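DREP2 (Drosophila melanogaster, PDB 4D2K) probably takes part in apoptotic DNA fragmentation, with the CIDE domain contained in this chain self-associating into higher-order assemblies. Local coordinates at residues Gly28-Glu31 with Glu32-Arg36; Leu41-Pro44 with Ala45-Val49; Thr58-Asp62 with Gly63-Arg67. All blocks are in the same frame, centred on the assembly; numbering follows the deposited sequence.

Interaction 1: Gly28-Glu31 with Glu32-Arg36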
ATOM      1  N   GLY A  28      -3.991  -4.093 -10.601  1.00 49.81           N
ATOM      2  CA  GLY A  28      -3.784  -3.336 -11.824  1.00 46.54           C
ATOM      3  C   GLY A  28      -3.844  -1.830 -11.677  1.00 44.90           C
ATOM      4  O   GLY A  28      -3.299  -1.112 -12.512  1.00 47.69           O
ATOM      5  N   THR A  29      -4.525  -1.348 -10.638  1.00 41.50           N
ATOM      6  CA  THR A  29      -4.769   0.089 -10.453  1.00 43.93           C
ATOM      7  C   THR A  29      -4.577   0.542  -9.001  1.00 42.24           C
ATOM      8  O   THR A  29      -4.657  -0.264  -8.060  1.00 38.96           O
ATOM      9  CB  THR A  29      -6.225   0.501 -10.851  1.00 45.01           C
ATOM     10  OG1 THR A  29      -7.131  -0.129  -9.943  1.00 42.47           O
ATOM     11  CG2 THR A  29      -6.599   0.078 -12.287  1.00 37.98           C
ATOM     12  N   PHE A  30      -4.373   1.844  -8.822  1.00 42.14           N
ATOM     13  CA  PHE A  30      -4.234   2.408  -7.485  1.00 42.95           C
ATOM     14  C   PHE A  30      -5.477   2.165  -6.625  1.00 42.08           C
ATOM     15  O   PHE A  30      -5.373   1.821  -5.442  1.00 40.85           O
ATOM     16  CB  PHE A  30      -3.923   3.900  -7.570  1.00 44.24           C
ATOM     17  CG  PHE A  30      -3.911   4.578  -6.233  1.00 45.24           C
ATOM     18  CD1 PHE A  30      -2.892   4.346  -5.326  1.00 41.93           C
ATOM     19  CD2 PHE A  30      -4.938   5.445  -5.885  1.00 45.94           C
ATOM     20  CE1 PHE A  30      -2.903   4.957  -4.094  1.00 44.57           C
ATOM     21  CE2 PHE A  30      -4.958   6.061  -4.657  1.00 43.21           C
ATOM     22  CZ  PHE A  30      -3.942   5.816  -3.755  1.00 45.37           C
ATOM     23  N   GLU A  31      -6.648   2.215  -7.244  1.00 42.05           N
ATOM     24  CA  GLU A  31      -7.882   2.080  -6.491  1.00 40.81           C
ATOM     25  C   GLU A  31      -7.997   0.636  -5.990  1.00 42.83           C
ATOM     26  O   GLU A  31      -8.356   0.360  -4.827  1.00 39.80           O
ATOM     27  CB  GLU A  31      -9.077   2.447  -7.387  1.00 46.00           C
ATOM     28  CG  GLU A  31      -9.185   3.941  -7.830  1.00 50.48           C
ATOM     29  CD  GLU A  31      -8.106   4.425  -8.828  1.00 57.39           C
ATOM     30  OE1 GLU A  31      -7.713   3.677  -9.761  1.00 56.78           O
ATOM     31  OE2 GLU A  31      -7.657   5.584  -8.676  1.00 56.70           O
ATOM     32  N   GLU A  32      -7.585  -0.284  -6.855  1.00 43.11           N
ATOM     33  CA  GLU A  32      -7.533  -1.695  -6.527  1.00 44.50           C
ATOM     34  C   GLU A  32      -6.427  -1.941  -5.490  1.00 41.97           C
ATOM     35  O   GLU A  32      -6.560  -2.815  -4.624  1.00 42.56           O
ATOM     36  CB  GLU A  32      -7.334  -2.506  -7.816  1.00 46.20           C
ATOM     37  CG  GLU A  32      -7.498  -4.009  -7.713  1.00 54.04           C
ATOM     38  CD  GLU A  32      -7.188  -4.696  -9.040  1.00 61.06           C
ATOM     39  OE1 GLU A  32      -7.522  -4.111 -10.098  1.00 61.04           O
ATOM     40  OE2 GLU A  32      -6.584  -5.792  -9.032  1.00 65.99           O
ATOM     41  N   LEU A  33      -5.344  -1.169  -5.564  1.00 39.34           N
ATOM     42  CA  LEU A  33      -4.331  -1.250  -4.514  1.00 40.06           C
ATOM     43  C   LEU A  33      -4.958  -0.972  -3.156  1.00 41.49           C
ATOM     44  O   LEU A  33      -4.734  -1.735  -2.219  1.00 40.44           O
ATOM     45  CB  LEU A  33      -3.164  -0.290  -4.778  1.00 39.44           C
ATOM     46  CG  LEU A  33      -2.211  -0.132  -3.586  1.00 37.92           C
ATOM     47  CD1 LEU A  33      -1.616  -1.462  -3.172  1.00 38.94           C
ATOM     48  CD2 LEU A  33      -1.088   0.803  -3.969  1.00 37.30           C
ATOM     49  N   LEU A  34      -5.781   0.078  -3.061  1.00 41.17           N
ATOM     50  CA  LEU A  34      -6.470   0.391  -1.801  1.00 42.02           C
ATOM     51  C   LEU A  34      -7.441  -0.709  -1.351  1.00 44.34           C
ATOM     52  O   LEU A  34      -7.433  -1.122  -0.189  1.00 42.86           O
ATOM     53  CB  LEU A  34      -7.232   1.717  -1.918  1.00 40.54           C
ATOM     54  CG  LEU A  34      -6.429   3.005  -2.109  1.00 46.14           C
ATOM     55  CD1 LEU A  34      -7.341   4.212  -2.277  1.00 46.71           C
ATOM     56  CD2 LEU A  34      -5.527   3.213  -0.920  1.00 42.51           C
ATOM     57  N   VAL A  35      -8.296  -1.167  -2.259  1.00 43.18           N
ATOM     58  CA  VAL A  35      -9.236  -2.226  -1.911  1.00 43.47           C
ATOM     59  C   VAL A  35      -8.535  -3.493  -1.377  1.00 45.46           C
ATOM     60  O   VAL A  35      -8.899  -3.983  -0.304  1.00 44.90           O
ATOM     61  CB  VAL A  35     -10.127  -2.597  -3.108  1.00 48.64           C
ATOM     62  CG1 VAL A  35     -10.879  -3.882  -2.813  1.00 52.02           C
ATOM     63  CG2 VAL A  35     -11.095  -1.439  -3.434  1.00 41.74           C
ATOM     64  N   ARG A  36      -7.554  -4.025  -2.122  1.00 44.17           N
ATOM     65  CA  ARG A  36      -6.911  -5.292  -1.736  1.00 46.56           C
ATOM     66  C   ARG A  36      -5.992  -5.081  -0.535  1.00 42.07           C
ATOM     67  O   ARG A  36      -5.801  -5.975   0.282  1.00 40.65           O
ATOM     68  CB  ARG A  36      -6.081  -5.888  -2.887  1.00 42.69           C
ATOM     69  CG  ARG A  36      -6.898  -6.268  -4.093  1.00 50.53           C
ATOM     70  CD  ARG A  36      -8.210  -6.877  -3.684  1.00 56.82           C
ATOM     71  NE  ARG A  36      -9.108  -6.876  -4.828  1.00 83.02           N
ATOM     72  CZ  ARG A  36     -10.428  -6.939  -4.735  1.00 88.45           C
ATOM     73  NH1 ARG A  36     -10.993  -6.998  -3.539  1.00 81.59           N
ATOM     74  NH2 ARG A  36     -11.182  -6.921  -5.832  1.00 89.63           N
TER
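Thr29 caps the start of helix 30-40 by accepting the amide of Glu32, with OG1 standing 3.1 Å from Glu32 N. It is a classic threonine N-cap, at the head of the helix that packs on the mixed sheet of this ubiquitin-like CIDE-N domain. With chi1 at 66°, the hydroxyl tucks between the backbone N and the carbonyl carbon of its own residue, the place from which it can meet an amide of the first turn. The carbonyl takes over where the hydroxyl stops: Thr29 O receives Leu33 N at 2.7 Å, in the carbonyl plane. Phe30 O to Leu34 N and Glu31 O to Val35 N then continue the ladder.

On the apolar side, Phe30 swings its ring down along the helix. Leu34 lays CG over one face of that ring, displaced toward the rim, and brings CD1 to 3.8 Å from Phe30 CE2. Leu33 CD2 comes in obliquely, 4.2 Å from Phe30 CD1. Phe66 packs on both Phe30 and Leu33, while Leu34 reaches on to Val49 and Val51. Cutting Leu34 back to an alanine would probably take the packing of its branched end off one face of the Phe30 ring and open a gap toward Val49 and Val51.

The polar side is held from further off. Glu32 leaves its backbone with CG anti to N (chi1 -170°) and runs on extended, crossing Thr29 at about a right angle. Its carboxylate is engaged chiefly by Lys9, in a salt bridge to OE2, and the side chain also touches Val27. The grip on the residue before the cap is slighter: Gly28 N gives Glu32 OE2 a weak hydrogen bond of 3.5 Å.

Interaction 2: Leu41-Pro44 with Ala45-Val49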
ATOM      1  N   LEU A  41      -5.086  -6.438   4.930  1.00 43.61           N
ATOM      2  CA  LEU A  41      -4.651  -6.037   6.259  1.00 45.00           C
ATOM      3  C   LEU A  41      -5.821  -5.995   7.247  1.00 46.33           C
ATOM      4  O   LEU A  41      -5.650  -5.573   8.377  1.00 48.95           O
ATOM      5  CB  LEU A  41      -3.923  -4.693   6.211  1.00 45.41           C
ATOM      6  CG  LEU A  41      -2.395  -4.834   6.062  1.00 43.74           C
ATOM      7  CD1 LEU A  41      -2.039  -5.696   4.885  1.00 43.61           C
ATOM      8  CD2 LEU A  41      -1.729  -3.471   5.907  1.00 43.07           C
ATOM      9  N   GLY A  42      -6.994  -6.465   6.832  1.00 45.83           N
ATOM     10  CA  GLY A  42      -8.138  -6.565   7.728  1.00 47.06           C
ATOM     11  C   GLY A  42      -8.720  -5.214   8.134  1.00 49.78           C
ATOM     12  O   GLY A  42      -9.308  -5.057   9.207  1.00 50.27           O
ATOM     13  N   VAL A  43      -8.611  -4.257   7.223  1.00 46.88           N
ATOM     14  CA  VAL A  43      -9.139  -2.919   7.403  1.00 49.00           C
ATOM     15  C   VAL A  43     -10.528  -2.851   6.764  1.00 50.38           C
ATOM     16  O   VAL A  43     -10.704  -3.273   5.615  1.00 49.86           O
ATOM     17  CB  VAL A  43      -8.212  -1.862   6.734  1.00 51.04           C
ATOM     18  CG1 VAL A  43      -8.786  -0.446   6.853  1.00 52.15           C
ATOM     19  CG2 VAL A  43      -6.784  -1.945   7.298  1.00 51.48           C
ATOM     20  N   PRO A  44     -11.524  -2.329   7.508  1.00 49.96           N
ATOM     21  CA  PRO A  44     -12.892  -2.282   6.975  1.00 51.55           C
ATOM     22  C   PRO A  44     -12.890  -1.483   5.683  1.00 54.58           C
ATOM     23  O   PRO A  44     -12.151  -0.500   5.588  1.00 54.69           O
ATOM     24  CB  PRO A  44     -13.692  -1.573   8.074  1.00 50.64           C
ATOM     25  CG  PRO A  44     -12.880  -1.712   9.321  1.00 50.80           C
ATOM     26  CD  PRO A  44     -11.494  -2.203   8.975  1.00 49.61           C
ATOM     27  N   ALA A  45     -13.673  -1.915   4.701  1.00 53.99           N
ATOM     28  CA  ALA A  45     -13.546  -1.391   3.344  1.00 56.67           C
ATOM     29  C   ALA A  45     -13.814   0.097   3.207  1.00 61.52           C
ATOM     30  O   ALA A  45     -13.223   0.758   2.352  1.00 64.10           O
ATOM     31  CB  ALA A  45     -14.477  -2.154   2.414  1.00 51.54           C
ATOM     32  N   SER A  46     -14.679   0.632   4.055  1.00 61.33           N
ATOM     33  CA  SER A  46     -15.020   2.048   3.971  1.00 68.18           C
ATOM     34  C   SER A  46     -13.915   2.953   4.501  1.00 66.28           C
ATOM     35  O   SER A  46     -13.755   4.080   4.028  1.00 68.52           O
ATOM     36  CB  SER A  46     -16.325   2.331   4.726  1.00 68.08           C
ATOM     37  OG  SER A  46     -16.175   2.051   6.111  1.00 69.73           O
ATOM     38  N   GLU A  47     -13.124   2.438   5.442  1.00 62.82           N
ATOM     39  CA  GLU A  47     -12.210   3.271   6.225  1.00 62.54           C
ATOM     40  C   GLU A  47     -11.103   3.874   5.377  1.00 63.26           C
ATOM     41  O   GLU A  47     -10.485   3.175   4.573  1.00 65.06           O
ATOM     42  CB  GLU A  47     -11.601   2.453   7.359  1.00 58.00           C
ATOM     43  CG  GLU A  47     -10.590   3.215   8.188  1.00 58.73           C
ATOM     44  CD  GLU A  47      -9.942   2.369   9.258  1.00 61.50           C
ATOM     45  OE1 GLU A  47     -10.562   1.374   9.689  1.00 59.60           O
ATOM     46  OE2 GLU A  47      -8.802   2.691   9.660  1.00 61.60           O
ATOM     47  N   PRO A  48     -10.823   5.176   5.574  1.00 64.63           N
ATOM     48  CA  PRO A  48      -9.768   5.743   4.737  1.00 58.88           C
ATOM     49  C   PRO A  48      -8.383   5.437   5.272  1.00 57.09           C
ATOM     50  O   PRO A  48      -8.163   5.244   6.483  1.00 57.79           O
ATOM     51  CB  PRO A  48     -10.054   7.250   4.784  1.00 62.71           C
ATOM     52  CG  PRO A  48     -11.112   7.440   5.909  1.00 62.92           C
ATOM     53  CD  PRO A  48     -11.272   6.129   6.601  1.00 62.16           C
ATOM     54  N   VAL A  49      -7.445   5.385   4.335  1.00 55.67           N
ATOM     55  CA  VAL A  49      -6.084   4.965   4.619  1.00 53.40           C
ATOM     56  C   VAL A  49      -5.146   5.794   3.759  1.00 51.11           C
ATOM     57  O   VAL A  49      -5.561   6.466   2.802  1.00 50.81           O
ATOM     58  CB  VAL A  49      -5.849   3.439   4.326  1.00 52.75           C
ATOM     59  CG1 VAL A  49      -6.755   2.566   5.181  1.00 50.98           C
ATOM     60  CG2 VAL A  49      -6.082   3.126   2.848  1.00 52.03           C
TER
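Pro44 and Glu47 are the ends of a type I beta turn that reverses the chain just beyond helix 30-40. Glu47 N donates to Pro44 O at 3.1 Å, from well above the carbonyl plane (50° out of it) instead of along a lone pair. Upstream, Gly42 takes positive phi as the C-prime residue of a Schellman motif, in which Val43 N bonds back to Lys38 O. The helix therefore stops and the turn begins within a few residues.

Four side chains meet here. Glu47 stretches out with CG anti to its N (chi1 177°) and lies alongside the Pro44 ring, pointing the same way, so that its OE1 comes 3.8 Å from Pro44 CD. It crosses Val43 at about a right angle, and Val43 CG1 rests against the carboxylate, 3.9 Å from Glu47 CD. The same methyl also touches the far end of the loop, 4.0 Å from Val49 CG1. These are van der Waals contacts; the charge on Glu47 is answered by Arg79, in a salt bridge to OE1.

Around the loop, Lys38 of helix 30-40 reaches back with NZ to the carbonyls of Ala45 and Glu47. Val43 packs on Lys38 and on Arg79 of strand 74-79, while Val49 touches both Leu34 of the helix and Leu77 of that strand.

Interaction 3: Thr58-Asp62 with Gly63-Arg67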
ATOM      1  N   THR A  58       7.368   8.356   1.307  1.00 34.80           N
ATOM      2  CA  THR A  58       6.722   9.066   0.199  1.00 36.71           C
ATOM      3  C   THR A  58       5.320   8.535  -0.001  1.00 35.97           C
ATOM      4  O   THR A  58       5.134   7.328  -0.040  1.00 37.86           O
ATOM      5  CB  THR A  58       7.471   8.903  -1.134  1.00 37.37           C
ATOM      6  OG1 THR A  58       8.757   9.531  -1.058  1.00 34.39           O
ATOM      7  CG2 THR A  58       6.671   9.525  -2.269  1.00 35.71           C
ATOM      8  N   GLN A  59       4.332   9.427  -0.083  1.00 34.49           N
ATOM      9  CA  GLN A  59       2.940   9.013  -0.216  1.00 39.42           C
ATOM     10  C   GLN A  59       2.525   8.774  -1.669  1.00 38.74           C
ATOM     11  O   GLN A  59       2.916   9.523  -2.544  1.00 37.76           O
ATOM     12  CB  GLN A  59       2.009  10.050   0.409  1.00 37.89           C
ATOM     13  CG  GLN A  59       0.599   9.552   0.535  1.00 40.65           C
ATOM     14  CD  GLN A  59      -0.307  10.481   1.332  1.00 42.23           C
ATOM     15  OE1 GLN A  59       0.152  11.425   1.980  1.00 39.19           O
ATOM     16  NE2 GLN A  59      -1.600  10.183   1.317  1.00 40.71           N
ATOM     17  N   ILE A  60       1.719   7.747  -1.912  1.00 37.12           N
ATOM     18  CA  ILE A  60       1.169   7.507  -3.249  1.00 40.40           C
ATOM     19  C   ILE A  60      -0.324   7.800  -3.209  1.00 40.89           C
ATOM     20  O   ILE A  60      -1.056   7.187  -2.414  1.00 43.90           O
ATOM     21  CB  ILE A  60       1.395   6.044  -3.735  1.00 41.15           C
ATOM     22  CG1 ILE A  60       2.885   5.715  -3.818  1.00 43.63           C
ATOM     23  CG2 ILE A  60       0.746   5.818  -5.083  1.00 38.05           C
ATOM     24  CD1 ILE A  60       3.441   5.082  -2.577  1.00 48.53           C
ATOM     25  N   GLU A  61      -0.797   8.696  -4.071  1.00 41.72           N
ATOM     26  CA  GLU A  61      -2.206   9.110  -4.022  1.00 47.40           C
ATOM     27  C   GLU A  61      -2.933   9.081  -5.344  1.00 45.93           C
ATOM     28  O   GLU A  61      -3.990   9.695  -5.468  1.00 46.19           O
ATOM     29  CB  GLU A  61      -2.354  10.544  -3.488  1.00 45.71           C
ATOM     30  CG  GLU A  61      -1.647  10.862  -2.188  1.00 52.26           C
ATOM     31  CD  GLU A  61      -1.778  12.331  -1.845  1.00 53.28           C
ATOM     32  OE1 GLU A  61      -2.921  12.830  -1.769  1.00 62.11           O
ATOM     33  OE2 GLU A  61      -0.746  12.997  -1.673  1.00 50.02           O
ATOM     34  N   ASP A  62      -2.383   8.397  -6.335  1.00 45.88           N
ATOM     35  CA  ASP A  62      -2.968   8.442  -7.675  1.00 46.08           C
ATOM     36  C   ASP A  62      -2.370   7.388  -8.608  1.00 43.60           C
ATOM     37  O   ASP A  62      -1.281   6.869  -8.364  1.00 39.96           O
ATOM     38  CB  ASP A  62      -2.832   9.844  -8.289  1.00 45.42           C
ATOM     39  CG  ASP A  62      -1.409  10.396  -8.200  1.00 48.30           C
ATOM     40  OD1 ASP A  62      -0.480   9.840  -8.831  1.00 44.57           O
ATOM     41  OD2 ASP A  62      -1.227  11.442  -7.534  1.00 48.33           O
ATOM     42  N   GLY A  63      -3.117   7.066  -9.661  1.00 45.89           N
ATOM     43  CA  GLY A  63      -2.662   6.140 -10.679  1.00 47.65           C
ATOM     44  C   GLY A  63      -1.345   6.476 -11.344  1.00 46.00           C
ATOM     45  O   GLY A  63      -0.622   5.570 -11.754  1.00 44.73           O
ATOM     46  N   GLU A  64      -1.029   7.753 -11.493  1.00 44.47           N
ATOM     47  CA  GLU A  64       0.181   8.095 -12.246  1.00 48.69           C
ATOM     48  C   GLU A  64       1.458   7.625 -11.502  1.00 41.79           C
ATOM     49  O   GLU A  64       2.313   6.850 -12.027  1.00 42.29           O
ATOM     50  CB  GLU A  64       0.233   9.613 -12.501  1.00 47.71           C
ATOM     51  CG  GLU A  64      -0.906  10.164 -13.394  1.00 49.54           C
ATOM     52  CD  GLU A  64      -2.214  10.404 -12.626  1.00 58.97           C
ATOM     53  OE1 GLU A  64      -2.161  10.918 -11.482  1.00 58.50           O
ATOM     54  OE2 GLU A  64      -3.291  10.044 -13.155  1.00 68.58           O
ATOM     55  N   TYR A  65       1.536   7.995 -10.231  1.00 41.68           N
ATOM     56  CA  TYR A  65       2.703   7.616  -9.463  1.00 41.12           C
ATOM     57  C   TYR A  65       2.671   6.113  -9.241  1.00 36.59           C
ATOM     58  O   TYR A  65       3.698   5.462  -9.276  1.00 33.99           O
ATOM     59  CB  TYR A  65       2.764   8.343  -8.124  1.00 38.11           C
ATOM     60  CG  TYR A  65       4.151   8.284  -7.530  1.00 36.72           C
ATOM     61  CD1 TYR A  65       5.130   9.211  -7.911  1.00 38.89           C
ATOM     62  CD2 TYR A  65       4.522   7.254  -6.672  1.00 38.42           C
ATOM     63  CE1 TYR A  65       6.430   9.149  -7.408  1.00 36.24           C
ATOM     64  CE2 TYR A  65       5.823   7.190  -6.144  1.00 41.47           C
ATOM     65  CZ  TYR A  65       6.762   8.143  -6.521  1.00 37.31           C
ATOM     66  OH  TYR A  65       8.034   8.065  -6.033  1.00 36.70           O
ATOM     67  N   PHE A  66       1.469   5.585  -9.020  1.00 38.79           N
ATOM     68  CA  PHE A  66       1.276   4.164  -8.810  1.00 39.16           C
ATOM     69  C   PHE A  66       1.843   3.377  -9.986  1.00 38.36           C
ATOM     70  O   PHE A  66       2.560   2.392  -9.796  1.00 36.31           O
ATOM     71  CB  PHE A  66      -0.213   3.833  -8.617  1.00 39.34           C
ATOM     72  CG  PHE A  66      -0.517   2.375  -8.789  1.00 39.76           C
ATOM     73  CD1 PHE A  66      -0.447   1.512  -7.710  1.00 38.29           C
ATOM     74  CD2 PHE A  66      -0.834   1.856 -10.045  1.00 41.06           C
ATOM     75  CE1 PHE A  66      -0.690   0.151  -7.868  1.00 40.15           C
ATOM     76  CE2 PHE A  66      -1.067   0.503 -10.217  1.00 42.82           C
ATOM     77  CZ  PHE A  66      -0.997  -0.358  -9.123  1.00 43.78           C
ATOM     78  N   ARG A  67       1.563   3.841 -11.199  1.00 39.72           N
ATOM     79  CA  ARG A  67       2.000   3.110 -12.381  1.00 42.97           C
ATOM     80  C   ARG A  67       3.477   3.167 -12.510  1.00 41.52           C
ATOM     81  O   ARG A  67       4.055   2.287 -13.169  1.00 37.90           O
ATOM     82  CB  ARG A  67       1.363   3.645 -13.671  1.00 42.89           C
ATOM     83  CG  ARG A  67      -0.092   3.256 -13.834  1.00 47.03           C
ATOM     84  CD  ARG A  67      -0.634   3.611 -15.216  1.00 48.32           C
ATOM     85  NE  ARG A  67      -0.889   5.045 -15.345  1.00 52.44           N
ATOM     86  CZ  ARG A  67      -1.936   5.660 -14.799  1.00 56.26           C
ATOM     87  NH1 ARG A  67      -2.810   4.964 -14.085  1.00 59.60           N
ATOM     88  NH2 ARG A  67      -2.115   6.966 -14.959  1.00 59.71           N
TER
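Ile60 and Tyr65 meet at about a right angle where the short strand 59-60 gives way to helix 63-67, a one-turn helix capped at its N terminus by Asp62. This is the close-packed part. Ile60 CG1 presses on the ring at 3.6 Å from Tyr65 CD2, arriving obliquely. The other branch, CG2, turns toward the helix and lies 4.2 Å from Phe66 CB. Behind them the hydrophobic core continues: Phe30 packs on both Ile60 and Phe66, Leu53 on Ile60 and Leu12 on Phe66. The strand itself is tied to the sheet by backbone bonds between Ile60 and Val51. Farther along the Tyr65 ring the fit slackens, and Thr58 CG2 comes no nearer than 4.3 Å to Tyr65 OH.

The other side is polar and more exposed. Asp62 folds its carboxylate back over the helix start (chi1 50°), and OD1 takes Tyr65 N at 3.1 Å. That bond is nearly straight, 171° at the hydrogen, and meets OD1 almost along its C-O axis. Asp62 O accepts Phe66 N as well, making this one residue the acceptor for two successive amides. Glu64, bent at chi2, brings OE1 to 3.3 Å from Asp62 OD1, an approach of like charges. Arg67 stands nearby, its guanidinium laid over Gly63 O and its NH2 in a long salt bridge of 3.8 Å to Glu64 OE2.

Two carboxylates so close would probably repel each other and raise the proton affinity of one or both. The amides at the helix start, with Asp62 as N-cap, and the positive charge of Arg67 are likely to offset part of that cost.

Overall arrangement
From the N terminus the three contacts follow in series, none nested in or crossing another. Interaction 1 closes the passage from strand 22-27 into helix 30-40; interaction 2 turns the chain from the end of that helix into strand 49-53; interaction 3 carries it from edge strand 59-60 into helix 63-67. Interactions 1 and 2 touch where Leu34 CD2 of the helix packs on Val49 CG2, at the start of strand 49-53, at 3.8 Å. Interactions 1 and 3 touch more broadly: the Phe30 ring reaches Ile60 and Glu61, and the Phe66 ring lies against Gly28 and Thr29. Interactions 2 and 3 do not meet, their centres being about 18 Å apart.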